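Local structure of monooxygenase (2I7G) at residues 269-274 with 337-342; 278-283 with 288-293; 87-92 with 117-122; 111-116 with 187-192; 217-222 with 230-235. The protein probably catalyses a flavin-dependent monooxygenation, as a TIM-barrel member of the luciferase-like monooxygenase family. One frame throughout, in Å; residues are numbered along the deposited sequence.

How the interactions relate
The five contacts lie around one TIM barrel and its added helices. Interactions 1 and 2 are neighbours, centres 13 Å apart: interaction 2 is nested in the chain loop closed by interaction 1, and Phe-271 and Tyr-272 pack on Met-279. Interactions 3 and 4 share helix 109-122, have centres 11 Å apart and are joined by Asp-120 OD1 to Gln-191 NE2 (2.7 Å, a probable hydrogen bond); both reach the second subunit. Across the chain's centre from them, centre to centre about 39 Å from interaction 4, interaction 2 carries a sulfate, probably from the crystallisation liquor. Interaction 5 is a strand-helix layer whose nearest atoms are about 6 Å from those of interaction 2.

Interaction 1 of 5, residues 269-274 with 337-342; sequences DQFYGP and GLMPHD
Met-339, a selenomethionine, puts its selenium against the last turn of helix 264-272, where SE lies 3.3 Å from Gln-270 O. The oxygen sits almost in line with the far end of the CG-SE bond (CG-SE...O about 166°), a direction that would suit a weak chalcogen contact. Gln-270 O is a carbonyl at the helix end whose usual partner four residues on would be Pro-274, which has no N-H to give, and Gly-273 has already left helical geometry. Met-339 reaches this carbonyl by a curled path: CG stands beside its own backbone N, and further bends at chi2 (-62°) and chi3 (-72°) swing the methyl CE up to Gln-270 CB, 4.4 Å away. The ring of Phe-271 also meets the selenium obliquely, with CD2 4.3 Å from SE, and its backbone CA is 4.1 Å from the same atom.

Further out, Ala-276, Val-278 and Ile-344 also pack on Met-339, Phe-259 touches both Met-339 and Gln-270, and Val-278, Ile-336 and Met-279 touch Phe-271. Backbone bonding between Leu-338 and Ala-276 fixes the loop, and Gly-337 N is bound by Asp-31 OD1. Pro-340, at the N-cap of helix 341-363, then turns the chain into that helix. The contact thus joins the segments that follow two paired parallel strands, 252-260 and 329-333, as in the loops and added helices of a luciferase-like TIM barrel.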
# COMPACT_ATOMS: atom_id res chain seq x y z
N ASP B 269 25.53 22.34 13.33
CA ASP B 269 25.08 22.27 14.73
C ASP B 269 23.79 21.46 14.82
O ASP B 269 23.66 20.56 15.67
CB ASP B 269 24.86 23.67 15.32
CG ASP B 269 26.16 24.44 15.58
OD1 ASP B 269 27.26 23.87 15.51
OD2 ASP B 269 26.06 25.66 15.85
N GLN B 270 22.85 21.76 13.93
CA GLN B 270 21.54 21.12 13.98
C GLN B 270 21.63 19.63 13.65
O GLN B 270 20.92 18.83 14.26
CB GLN B 270 20.52 21.84 13.07
CG GLN B 270 20.18 23.23 13.60
CD GLN B 270 19.34 24.06 12.63
OE1 GLN B 270 18.89 23.59 11.58
NE2 GLN B 270 19.16 25.36 12.98
N PHE B 271 22.53 19.27 12.72
CA PHE B 271 22.72 17.86 12.32
C PHE B 271 23.50 17.08 13.38
O PHE B 271 23.23 15.90 13.59
CB PHE B 271 23.43 17.81 10.96
CG PHE B 271 23.13 16.56 10.10
CD1 PHE B 271 24.18 15.75 9.67
CD2 PHE B 271 21.83 16.24 9.71
CE1 PHE B 271 23.93 14.61 8.87
CE2 PHE B 271 21.58 15.10 8.89
CZ PHE B 271 22.63 14.31 8.47
N TYR B 272 24.44 17.73 14.06
CA TYR B 272 25.30 17.09 15.09
C TYR B 272 24.70 17.16 16.51
O TYR B 272 25.18 16.50 17.42
CB TYR B 272 26.63 17.81 15.10
CG TYR B 272 27.76 17.23 15.92
CD1 TYR B 272 28.14 17.84 17.12
CD2 TYR B 272 28.50 16.13 15.46
CE1 TYR B 272 29.24 17.35 17.88
CE2 TYR B 272 29.60 15.64 16.20
CZ TYR B 272 29.95 16.24 17.40
OH TYR B 272 31.02 15.76 18.12
N GLY B 273 23.67 18.00 16.72
CA GLY B 273 23.13 18.22 18.07
C GLY B 273 22.74 16.90 18.74
O GLY B 273 22.15 16.04 18.09
N PRO B 274 23.09 16.72 20.04
CA PRO B 274 22.84 15.45 20.76
C PRO B 274 21.36 15.04 20.77
O PRO B 274 21.05 13.84 20.64
CB PRO B 274 23.30 15.75 22.20
CG PRO B 274 24.16 16.98 22.11
CD PRO B 274 23.75 17.73 20.90
N GLY B 337 17.03 10.20 12.42
CA GLY B 337 16.85 10.21 13.87
C GLY B 337 15.72 11.14 14.30
O GLY B 337 14.61 11.12 13.74
N LEU B 338 15.99 11.98 15.28
CA LEU B 338 14.97 12.84 15.85
C LEU B 338 15.16 14.29 15.38
O LEU B 338 14.83 15.22 16.13
CB LEU B 338 14.98 12.76 17.39
CG LEU B 338 14.93 11.34 18.02
CD1 LEU B 338 14.78 11.38 19.55
CD2 LEU B 338 13.84 10.49 17.35
N MSE B 339 15.69 14.48 14.17
CA MSE B 339 15.79 15.85 13.61
C MSE B 339 14.43 16.52 13.75
O MSE B 339 13.41 15.93 13.34
CB MSE B 339 16.15 15.86 12.12
CG MSE B 339 17.61 15.59 11.76
SE MSE B 339 18.73 17.02 12.54
CE MSE B 339 18.19 18.47 11.34
N PRO B 340 14.39 17.74 14.28
CA PRO B 340 13.10 18.43 14.43
C PRO B 340 12.44 18.68 13.05
O PRO B 340 13.12 19.06 12.06
CB PRO B 340 13.49 19.75 15.08
CG PRO B 340 14.81 19.51 15.69
CD PRO B 340 15.51 18.54 14.81
N HIS B 341 11.13 18.49 13.01
CA HIS B 341 10.36 18.68 11.76
C HIS B 341 10.54 20.07 11.12
O HIS B 341 10.71 20.18 9.90
CB HIS B 341 8.87 18.43 12.06
CG HIS B 341 8.01 18.51 10.84
ND1 HIS B 341 8.25 17.75 9.71
CD2 HIS B 341 6.94 19.28 10.55
CE1 HIS B 341 7.33 18.02 8.80
NE2 HIS B 341 6.53 18.95 9.28
N ASP B 342 10.54 21.12 11.94
CA ASP B 342 10.68 22.50 11.45
C ASP B 342 12.00 22.67 10.67
O ASP B 342 12.02 23.28 9.59
CB ASP B 342 10.53 23.56 12.57
CG ASP B 342 11.64 23.50 13.62
OD1 ASP B 342 12.10 22.40 14.00
OD2 ASP B 342 12.07 24.58 14.08

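Interaction 2 of 5, residues 278-283 with 288-293; sequences VMNRIG and WGPTNR. With SO4 (sulfate ion), chain F.
Trp-288 lays its indole over Gly-283, and the backbone sets this up: Trp-288 N donates to Gly-283 O at 2.9 Å, coming from above the carbonyl plane. From CB the ring is thrown back over the helix by a chi1 of 44°, which leaves CG between the backbone N and carbonyl carbon. The six-membered ring receives Gly-283 CA on one face, 3.6 Å from its centroid and only 11° off the normal, a CH-pi contact that brings backbone and ring into close touch. Along one edge NE1 donates to sulfate O3 at 2.7 Å, a bent bond (133°); the ion is also held by Gly-224 N. At the far rim CZ3 meets Met-279 SE edge-on at 4.1 Å, a Met-aromatic contact, and CH2 lies 4.2 Å from Ile-282 CG2. His-295 and Phe-296 of the following helix pack on the indole too.

A short loop joins two consecutive helices, 279-286 and 293-300: it makes a type I turn from Gly-289 to Asn-292, and the side chain of Asn-292 N-caps the second helix by bonding His-295 N. The turn is tucked against the first helix by Pro-290, whose CB is 3.8 Å from Met-279 CB. A water donates to both Met-279 O and Trp-288 O, bridging helix and loop.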
# COMPACT_ATOMS: atom_id res chain seq x y z
N VAL B 278 21.26 12.07 15.38
CA VAL B 278 21.69 11.74 14.03
C VAL B 278 23.02 10.94 14.05
O VAL B 278 23.16 9.94 13.33
CB VAL B 278 21.81 13.02 13.15
CG1 VAL B 278 22.46 12.69 11.79
CG2 VAL B 278 20.43 13.65 12.98
N MSE B 279 23.98 11.37 14.88
CA MSE B 279 25.32 10.77 14.84
C MSE B 279 25.37 9.28 15.27
O MSE B 279 26.29 8.54 14.86
CB MSE B 279 26.36 11.63 15.60
CG MSE B 279 26.48 13.07 15.04
SE MSE B 279 27.01 13.07 13.13
CE MSE B 279 25.74 14.36 12.50
N ASN B 280 24.39 8.86 16.08
CA ASN B 280 24.24 7.46 16.50
C ASN B 280 24.10 6.49 15.32
O ASN B 280 24.48 5.31 15.43
CB ASN B 280 23.03 7.30 17.44
CG ASN B 280 23.25 7.93 18.81
OD1 ASN B 280 22.30 8.24 19.53
ND2 ASN B 280 24.51 8.12 19.18
N ARG B 281 23.54 6.98 14.21
CA ARG B 281 23.43 6.20 12.98
C ARG B 281 24.54 6.59 11.98
O ARG B 281 25.28 5.71 11.48
CB ARG B 281 22.05 6.34 12.31
CG ARG B 281 22.00 5.70 10.92
CD ARG B 281 20.65 5.01 10.68
NE ARG B 281 19.53 5.95 10.49
CZ ARG B 281 19.21 6.54 9.34
NH1 ARG B 281 19.96 6.35 8.24
NH2 ARG B 281 18.14 7.33 9.31
N ILE B 282 24.68 7.90 11.73
CA ILE B 282 25.64 8.43 10.73
C ILE B 282 27.07 8.07 11.10
O ILE B 282 27.79 7.48 10.29
CB ILE B 282 25.49 10.00 10.47
CG1 ILE B 282 24.30 10.29 9.56
CG2 ILE B 282 26.78 10.62 9.86
CD1 ILE B 282 24.03 9.23 8.49
N GLY B 283 27.48 8.36 12.32
CA GLY B 283 28.86 8.06 12.70
C GLY B 283 29.10 6.57 12.86
O GLY B 283 30.16 6.05 12.46
N TRP B 288 32.85 5.80 13.46
CA TRP B 288 33.17 6.74 14.55
C TRP B 288 31.99 7.09 15.46
O TRP B 288 30.81 6.91 15.10
CB TRP B 288 33.92 7.98 14.04
CG TRP B 288 33.36 8.60 12.75
CD1 TRP B 288 33.76 8.30 11.46
CD2 TRP B 288 32.34 9.61 12.63
NE1 TRP B 288 33.05 9.07 10.55
CE2 TRP B 288 32.16 9.86 11.24
CE3 TRP B 288 31.55 10.31 13.56
CZ2 TRP B 288 31.22 10.81 10.76
CZ3 TRP B 288 30.63 11.24 13.08
CH2 TRP B 288 30.47 11.48 11.69
N GLY B 289 32.34 7.52 16.67
CA GLY B 289 31.38 7.80 17.73
C GLY B 289 30.68 9.14 17.54
O GLY B 289 31.17 10.03 16.83
N PRO B 290 29.52 9.30 18.20
CA PRO B 290 28.62 10.45 18.00
C PRO B 290 29.26 11.80 18.35
O PRO B 290 28.83 12.86 17.82
CB PRO B 290 27.44 10.14 18.94
CG PRO B 290 28.01 9.20 19.98
CD PRO B 290 29.01 8.36 19.23
N THR B 291 30.24 11.79 19.25
CA THR B 291 30.94 13.03 19.60
C THR B 291 32.33 13.13 18.99
O THR B 291 33.18 13.93 19.43
CB THR B 291 30.99 13.24 21.11
OG1 THR B 291 31.89 12.27 21.69
CG2 THR B 291 29.57 13.12 21.71
N ASN B 292 32.57 12.33 17.94
CA ASN B 292 33.85 12.42 17.25
C ASN B 292 33.77 13.60 16.27
O ASN B 292 33.48 13.42 15.08
CB ASN B 292 34.24 11.10 16.57
CG ASN B 292 35.70 11.07 16.18
OD1 ASN B 292 36.26 12.07 15.72
ND2 ASN B 292 36.33 9.92 16.37
N ARG B 293 34.02 14.80 16.79
CA ARG B 293 33.89 16.04 16.02
C ARG B 293 34.91 16.07 14.88
O ARG B 293 34.59 16.53 13.79
CB ARG B 293 34.08 17.27 16.93
CG ARG B 293 33.80 18.61 16.25
CD ARG B 293 32.32 18.82 16.04
NE ARG B 293 32.04 19.89 15.07
CZ ARG B 293 30.89 20.56 14.99
NH1 ARG B 293 30.74 21.52 14.09
NH2 ARG B 293 29.89 20.29 15.83
S SO4 F . 33.55 9.38 7.39
O1 SO4 F . 32.84 8.15 7.11
O2 SO4 F . 33.91 9.98 6.13
O3 SO4 F . 32.69 10.29 8.13
O4 SO4 F . 34.77 9.10 8.12
O HOH W 1 28.28 7.35 16.34

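Interaction 3 of 5, residues 87-92 with 117-122; sequences AAAVKT and STVDLL
Two helices of the barrel's outer layer, 81-89 and 109-122, meet near their C-terminal ends through Ala-89 and Leu-122. The methyl of Ala-89 is pressed on the base of the leucine, CB to CB 3.8 Å. It also reaches toward Val-119 one turn earlier, where CG1, held anti to the backbone N (chi1 176°), lies 4.4 Å from Ala-89 CB. With so small a residue at the centre, the two backbones come to 5.9 Å between the CA atoms of Ala-89 and Leu-122. Beside this pair Val-90 CG1 touches the branch tip Leu-122 CD2 at 4.3 Å.

In the beta/alpha order of the TIM barrel, strand 96-99 lies between the two helices in the chain, and its Leu-97 packs on Ala-89. A water ties the helix ends together by donating to Ala-89 O at 2.9 Å and to Leu-122 O at 3.1 Å. After Ala-89 the chain makes a type I turn to Thr-92, whose OG1 donates back to Ala-88 O at 2.8 Å; Lys-91 N reaches that same oxygen from the opposite face of its plane. Val-90 also packs on Val-90 of the second subunit, and Thr-118 on Val-84 of that subunit.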
# COMPACT_ATOMS: atom_id res chain seq x y z
N ALA B 87 -0.36 7.33 -0.53
CA ALA B 87 -0.88 8.57 0.07
C ALA B 87 -0.16 9.80 -0.54
O ALA B 87 -0.79 10.83 -0.84
CB ALA B 87 -0.71 8.51 1.57
N ALA B 88 1.15 9.72 -0.68
CA ALA B 88 1.93 10.82 -1.29
C ALA B 88 1.40 11.09 -2.71
O ALA B 88 1.30 12.24 -3.11
CB ALA B 88 3.42 10.44 -1.36
N ALA B 89 1.04 10.01 -3.43
CA ALA B 89 0.64 10.14 -4.84
C ALA B 89 -0.53 11.12 -4.98
O ALA B 89 -0.58 11.93 -5.91
CB ALA B 89 0.24 8.76 -5.41
N VAL B 90 -1.50 11.02 -4.06
CA VAL B 90 -2.74 11.83 -4.20
C VAL B 90 -2.62 13.23 -3.56
O VAL B 90 -3.57 14.03 -3.59
CB VAL B 90 -3.98 11.10 -3.69
CG1 VAL B 90 -4.25 9.85 -4.53
CG2 VAL B 90 -3.89 10.73 -2.17
N LYS B 91 -1.45 13.50 -2.99
CA LYS B 91 -1.17 14.81 -2.40
C LYS B 91 -0.07 15.57 -3.14
O LYS B 91 0.41 16.60 -2.67
CB LYS B 91 -0.83 14.64 -0.92
CG LYS B 91 -1.98 14.02 -0.09
CD LYS B 91 -3.22 14.89 0.00
CE LYS B 91 -2.99 16.18 0.79
NZ LYS B 91 -4.30 16.89 0.92
N THR B 92 0.32 15.07 -4.32
CA THR B 92 1.40 15.69 -5.09
C THR B 92 1.06 15.65 -6.58
O THR B 92 0.14 14.91 -6.99
CB THR B 92 2.77 14.94 -4.85
OG1 THR B 92 2.62 13.55 -5.23
CG2 THR B 92 3.23 15.07 -3.36
N SER B 117 2.54 -0.60 -9.13
CA SER B 117 1.67 -0.33 -10.29
C SER B 117 0.45 0.49 -9.82
O SER B 117 -0.00 1.41 -10.50
CB SER B 117 1.24 -1.63 -10.98
OG SER B 117 2.33 -2.19 -11.69
N THR B 118 -0.07 0.17 -8.63
CA THR B 118 -1.19 0.93 -8.07
C THR B 118 -0.76 2.38 -7.77
O THR B 118 -1.46 3.33 -8.10
CB THR B 118 -1.76 0.19 -6.84
OG1 THR B 118 -2.24 -1.10 -7.26
CG2 THR B 118 -2.95 0.97 -6.28
N VAL B 119 0.43 2.55 -7.20
CA VAL B 119 0.96 3.90 -6.92
C VAL B 119 1.13 4.62 -8.26
O VAL B 119 0.84 5.83 -8.37
CB VAL B 119 2.30 3.82 -6.20
CG1 VAL B 119 2.86 5.24 -6.03
CG2 VAL B 119 2.13 3.21 -4.79
N ASP B 120 1.62 3.90 -9.25
CA ASP B 120 1.78 4.47 -10.60
C ASP B 120 0.45 5.02 -11.14
O ASP B 120 0.40 6.12 -11.72
CB ASP B 120 2.36 3.49 -11.62
CG ASP B 120 3.03 4.20 -12.76
OD1 ASP B 120 3.87 5.12 -12.47
OD2 ASP B 120 2.71 3.89 -13.92
N LEU B 121 -0.62 4.24 -10.99
CA LEU B 121 -1.94 4.69 -11.43
C LEU B 121 -2.45 5.89 -10.63
O LEU B 121 -2.99 6.86 -11.23
CB LEU B 121 -2.92 3.51 -11.38
CG LEU B 121 -2.60 2.36 -12.36
CD1 LEU B 121 -3.69 1.29 -12.10
CD2 LEU B 121 -2.64 2.82 -13.82
N LEU B 122 -2.31 5.83 -9.30
CA LEU B 122 -2.73 6.93 -8.43
C LEU B 122 -1.99 8.23 -8.71
O LEU B 122 -2.55 9.33 -8.50
CB LEU B 122 -2.50 6.56 -6.96
CG LEU B 122 -3.44 5.45 -6.42
CD1 LEU B 122 -2.91 4.85 -5.05
CD2 LEU B 122 -4.92 5.96 -6.34
O HOH W 2 -2.65 12.33 -7.91

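Interaction 4 of 5, residues 111-116 with 187-192; sequences RVFQQF and PRPLQE
The guanidinium of Arg-188 presents one face to Phe-113 while two backbone carbonyls hold its nitrogens: NH1 is hydrogen-bonded to Val-185 O and NH2 to Leu-164 O. These bonds fix the rotation of the flat group, and the phenyl tip comes over it with CE2 3.4 Å from NH1 of Arg-188. On the other nitrogen the distance is a little longer, Phe-113 CZ to Arg-188 NH2 3.8 Å. The two planes are 38° apart, so the ring leans over the guanidinium rather than stacking flat on it. Arg-188 starts out pointing away from the helix; bends at chi2 (-48°) and chi3 (-62°) curl it back to the ring. With CG anti to the backbone N, the ring of Phe-113 is for its part carried over to the loop.

The next residue adds an apolar touch at the ring tip, with Pro-189 CD 3.7 Å from Phe-113 CZ and the two side chains nearly at right angles. Pro-187, which follows a cis peptide bond, fits against the helix backbone, its CD 4.4 Å from Gln-114 O. The amide of Gln-114 makes a weak bond from NE2 to Tyr-186 O just before that proline.

Beyond the pair, Leu-161, Leu-164 and Arg-165 of helix 150-166 pack on Phe-113, which is thus wedged between that helix and the loop. The proline-rich segment 187-192, leading from strand 183-184 into barrel strand 196-200, passes helix 109-122 at a slant, touching it through Pro-187 to Pro-189, while Val-112 and Phe-116 of the same helix pack on Ile-129 of strand 127-131.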
# COMPACT_ATOMS: atom_id res chain seq x y z
N ARG B 111 3.49 -9.09 -5.50
CA ARG B 111 2.89 -8.05 -4.65
C ARG B 111 3.56 -6.70 -4.82
O ARG B 111 2.88 -5.68 -4.89
CB ARG B 111 2.92 -8.43 -3.15
CG ARG B 111 2.25 -9.74 -2.84
CD ARG B 111 0.72 -9.63 -3.00
NE ARG B 111 0.10 -10.84 -2.44
CZ ARG B 111 -1.21 -11.06 -2.40
NH1 ARG B 111 -2.05 -10.15 -2.86
NH2 ARG B 111 -1.67 -12.19 -1.88
N VAL B 112 4.90 -6.69 -4.86
CA VAL B 112 5.64 -5.45 -5.02
C VAL B 112 5.20 -4.80 -6.34
O VAL B 112 4.86 -3.61 -6.36
CB VAL B 112 7.16 -5.72 -4.99
CG1 VAL B 112 7.92 -4.45 -5.44
CG2 VAL B 112 7.54 -6.17 -3.51
N PHE B 113 5.16 -5.57 -7.41
CA PHE B 113 4.76 -5.01 -8.69
C PHE B 113 3.34 -4.44 -8.63
O PHE B 113 3.09 -3.36 -9.13
CB PHE B 113 4.86 -6.04 -9.81
CG PHE B 113 4.53 -5.47 -11.18
CD1 PHE B 113 5.43 -4.63 -11.85
CD2 PHE B 113 3.31 -5.74 -11.76
CE1 PHE B 113 5.11 -4.09 -13.12
CE2 PHE B 113 3.01 -5.23 -13.04
CZ PHE B 113 3.90 -4.40 -13.70
N GLN B 114 2.42 -5.18 -8.02
CA GLN B 114 1.02 -4.73 -7.92
C GLN B 114 0.90 -3.46 -7.09
O GLN B 114 0.17 -2.52 -7.46
CB GLN B 114 0.13 -5.84 -7.32
CG GLN B 114 -0.03 -7.04 -8.27
CD GLN B 114 -0.89 -8.11 -7.68
OE1 GLN B 114 -0.76 -8.46 -6.51
NE2 GLN B 114 -1.77 -8.65 -8.51
N GLN B 115 1.62 -3.41 -5.99
CA GLN B 115 1.59 -2.23 -5.13
C GLN B 115 2.14 -0.98 -5.83
O GLN B 115 1.48 0.08 -5.88
CB GLN B 115 2.33 -2.51 -3.81
CG GLN B 115 1.60 -3.54 -2.88
CD GLN B 115 2.61 -4.22 -1.94
OE1 GLN B 115 3.74 -3.74 -1.78
NE2 GLN B 115 2.22 -5.35 -1.36
N PHE B 116 3.30 -1.12 -6.47
CA PHE B 116 3.89 0.05 -7.15
C PHE B 116 3.14 0.40 -8.46
O PHE B 116 3.11 1.57 -8.83
CB PHE B 116 5.38 -0.14 -7.38
CG PHE B 116 6.19 0.07 -6.13
CD1 PHE B 116 6.72 1.33 -5.85
CD2 PHE B 116 6.36 -0.97 -5.21
CE1 PHE B 116 7.47 1.54 -4.62
CE2 PHE B 116 7.12 -0.79 -4.01
CZ PHE B 116 7.66 0.48 -3.72
N PRO B 187 -3.20 -4.45 -11.31
CA PRO B 187 -3.47 -3.70 -12.53
C PRO B 187 -2.17 -3.36 -13.26
O PRO B 187 -1.08 -3.31 -12.64
CB PRO B 187 -4.11 -2.40 -12.01
CG PRO B 187 -3.40 -2.14 -10.71
CD PRO B 187 -3.20 -3.57 -10.12
N ARG B 188 -2.28 -3.12 -14.56
CA ARG B 188 -1.11 -2.70 -15.34
C ARG B 188 -0.81 -1.23 -15.00
O ARG B 188 -1.73 -0.44 -14.76
CB ARG B 188 -1.37 -2.86 -16.85
CG ARG B 188 -1.76 -4.29 -17.28
CD ARG B 188 -0.80 -5.30 -16.65
NE ARG B 188 0.58 -5.12 -17.10
CZ ARG B 188 1.62 -5.82 -16.65
NH1 ARG B 188 1.47 -6.72 -15.67
NH2 ARG B 188 2.83 -5.60 -17.19
N PRO B 189 0.48 -0.87 -14.91
CA PRO B 189 0.78 0.53 -14.60
C PRO B 189 0.52 1.44 -15.76
O PRO B 189 0.17 0.97 -16.87
CB PRO B 189 2.28 0.51 -14.28
CG PRO B 189 2.82 -0.63 -15.01
CD PRO B 189 1.70 -1.69 -15.04
N LEU B 190 0.70 2.74 -15.52
CA LEU B 190 0.61 3.72 -16.61
C LEU B 190 1.89 3.83 -17.46
O LEU B 190 1.83 3.88 -18.70
CB LEU B 190 0.18 5.07 -16.03
CG LEU B 190 -0.43 6.16 -16.91
CD1 LEU B 190 -1.58 5.72 -17.83
CD2 LEU B 190 -0.93 7.20 -15.93
N GLN B 191 3.05 3.89 -16.81
CA GLN B 191 4.32 3.98 -17.51
C GLN B 191 4.54 2.72 -18.37
O GLN B 191 4.15 1.62 -17.97
CB GLN B 191 5.49 4.14 -16.53
CG GLN B 191 5.51 5.48 -15.82
CD GLN B 191 6.65 5.55 -14.80
OE1 GLN B 191 7.76 5.97 -15.13
NE2 GLN B 191 6.38 5.10 -13.59
N GLU B 192 5.14 2.89 -19.54
CA GLU B 192 5.43 1.74 -20.42
C GLU B 192 6.31 0.68 -19.72
O GLU B 192 6.05 -0.53 -19.81
CB GLU B 192 6.06 2.18 -21.74
CG GLU B 192 6.36 0.98 -22.64
CD GLU B 192 6.24 1.28 -24.13
OE1 GLU B 192 6.51 2.44 -24.54
OE2 GLU B 192 5.90 0.34 -24.89

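Interaction 5 of 5, residues 217-222 with 230-235; sequences VALAII and APLFDL
The ring of Phe-233 takes Leu-219 on one face, where the methyl CD2 stands over the ring 4.0 Å from both CE1 and CZ of the phenylalanine. Leu-219 CB is just as near, 3.9 Å from Phe-233 CZ, so the leucine touches the outer end of the ring with its root as well as its branch. Val-217 approaches obliquely, its CG2 4.1 Å from Phe-233 CE1, and the two side chains pass antiparallel. The ring of Phe-325 also meets Phe-233, planes about 75° apart, and Thr-252 of the next strand packs against it.

Strand 217-220 and helix 230-242 open a beta-alpha-beta unit that returns through the parallel strand 252-260, the repeating crossover of a TIM barrel. The short segments run nearly antiparallel (156°), with their axes 10.4 Å apart, a spacing bridged by Leu-219, Val-217 and the helix side chains. Ala-218, between the two strand residues that face the helix, has its CB turned the other way.

The second branch of Leu-219 goes to the helix's other contact residue. With CG anti to the backbone N (chi1 -177°), its CD1 reaches Leu-232 CD1 at 3.8 Å, and the two leucines meet roughly perpendicular. Phe-229, just before the helix, packs on Leu-219 too, while Val-217 also touches Ala-210 of helix 204-212.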
# COMPACT_ATOMS: atom_id res chain seq x y z
N VAL B 217 21.56 2.31 -11.57
CA VAL B 217 22.14 1.97 -10.28
C VAL B 217 22.19 3.20 -9.37
O VAL B 217 22.44 4.34 -9.83
CB VAL B 217 23.55 1.33 -10.38
CG1 VAL B 217 23.45 -0.05 -11.03
CG2 VAL B 217 24.54 2.23 -11.17
N ALA B 218 21.94 2.97 -8.09
CA ALA B 218 22.04 4.06 -7.09
C ALA B 218 23.07 3.64 -6.06
O ALA B 218 22.87 2.64 -5.36
CB ALA B 218 20.67 4.29 -6.41
N LEU B 219 24.16 4.39 -5.98
CA LEU B 219 25.26 4.09 -5.09
C LEU B 219 25.16 4.85 -3.75
O LEU B 219 25.13 6.09 -3.73
CB LEU B 219 26.55 4.52 -5.78
CG LEU B 219 27.84 4.22 -5.03
CD1 LEU B 219 28.02 2.71 -4.65
CD2 LEU B 219 28.96 4.69 -5.98
N ALA B 220 25.16 4.12 -2.64
CA ALA B 220 25.24 4.76 -1.30
C ALA B 220 26.68 5.21 -1.01
O ALA B 220 27.63 4.42 -1.08
CB ALA B 220 24.71 3.81 -0.23
N ILE B 221 26.86 6.50 -0.72
CA ILE B 221 28.20 7.06 -0.43
C ILE B 221 28.35 7.14 1.09
O ILE B 221 27.82 8.05 1.74
CB ILE B 221 28.42 8.48 -1.03
CG1 ILE B 221 28.10 8.52 -2.54
CG2 ILE B 221 29.87 9.02 -0.70
CD1 ILE B 221 28.87 7.52 -3.37
N ILE B 222 29.01 6.14 1.66
CA ILE B 222 29.10 6.06 3.12
C ILE B 222 30.57 5.97 3.52
O ILE B 222 31.25 5.01 3.15
CB ILE B 222 28.22 4.88 3.67
CG1 ILE B 222 26.73 5.19 3.32
CG2 ILE B 222 28.50 4.62 5.16
CD1 ILE B 222 25.65 4.47 4.11
N ALA B 230 34.23 6.67 -7.12
CA ALA B 230 34.12 6.86 -8.57
C ALA B 230 34.42 5.62 -9.43
O ALA B 230 33.71 5.39 -10.43
CB ALA B 230 34.98 8.04 -9.03
N PRO B 231 35.49 4.84 -9.10
CA PRO B 231 35.79 3.62 -9.87
C PRO B 231 34.64 2.61 -9.93
O PRO B 231 34.59 1.79 -10.86
CB PRO B 231 37.02 3.03 -9.16
CG PRO B 231 37.68 4.21 -8.52
CD PRO B 231 36.52 5.08 -8.06
N LEU B 232 33.73 2.65 -8.96
CA LEU B 232 32.59 1.71 -8.97
C LEU B 232 31.74 1.97 -10.20
O LEU B 232 31.22 1.03 -10.81
CB LEU B 232 31.72 1.79 -7.70
CG LEU B 232 32.40 1.24 -6.43
CD1 LEU B 232 31.57 1.54 -5.20
CD2 LEU B 232 32.69 -0.30 -6.50
N PHE B 233 31.61 3.24 -10.58
CA PHE B 233 30.83 3.57 -11.77
C PHE B 233 31.57 3.14 -13.05
O PHE B 233 30.92 2.80 -14.04
CB PHE B 233 30.47 5.04 -11.84
CG PHE B 233 29.32 5.41 -10.93
CD1 PHE B 233 28.44 4.43 -10.46
CD2 PHE B 233 29.09 6.72 -10.58
CE1 PHE B 233 27.37 4.76 -9.61
CE2 PHE B 233 28.02 7.07 -9.73
CZ PHE B 233 27.16 6.11 -9.27
N ASP B 234 32.92 3.17 -13.03
CA ASP B 234 33.74 2.54 -14.09
C ASP B 234 33.34 1.11 -14.31
O ASP B 234 33.15 0.66 -15.44
CB ASP B 234 35.27 2.53 -13.74
CG ASP B 234 35.92 3.89 -13.83
OD1 ASP B 234 35.24 4.85 -14.25
OD2 ASP B 234 37.16 3.99 -13.51
N LEU B 235 33.25 0.37 -13.21
CA LEU B 235 32.95 -1.04 -13.27
C LEU B 235 31.54 -1.30 -13.80
O LEU B 235 31.33 -2.23 -14.58
CB LEU B 235 33.11 -1.62 -11.88
CG LEU B 235 32.96 -3.10 -11.64
CD1 LEU B 235 34.04 -3.88 -12.41
CD2 LEU B 235 33.13 -3.27 -10.15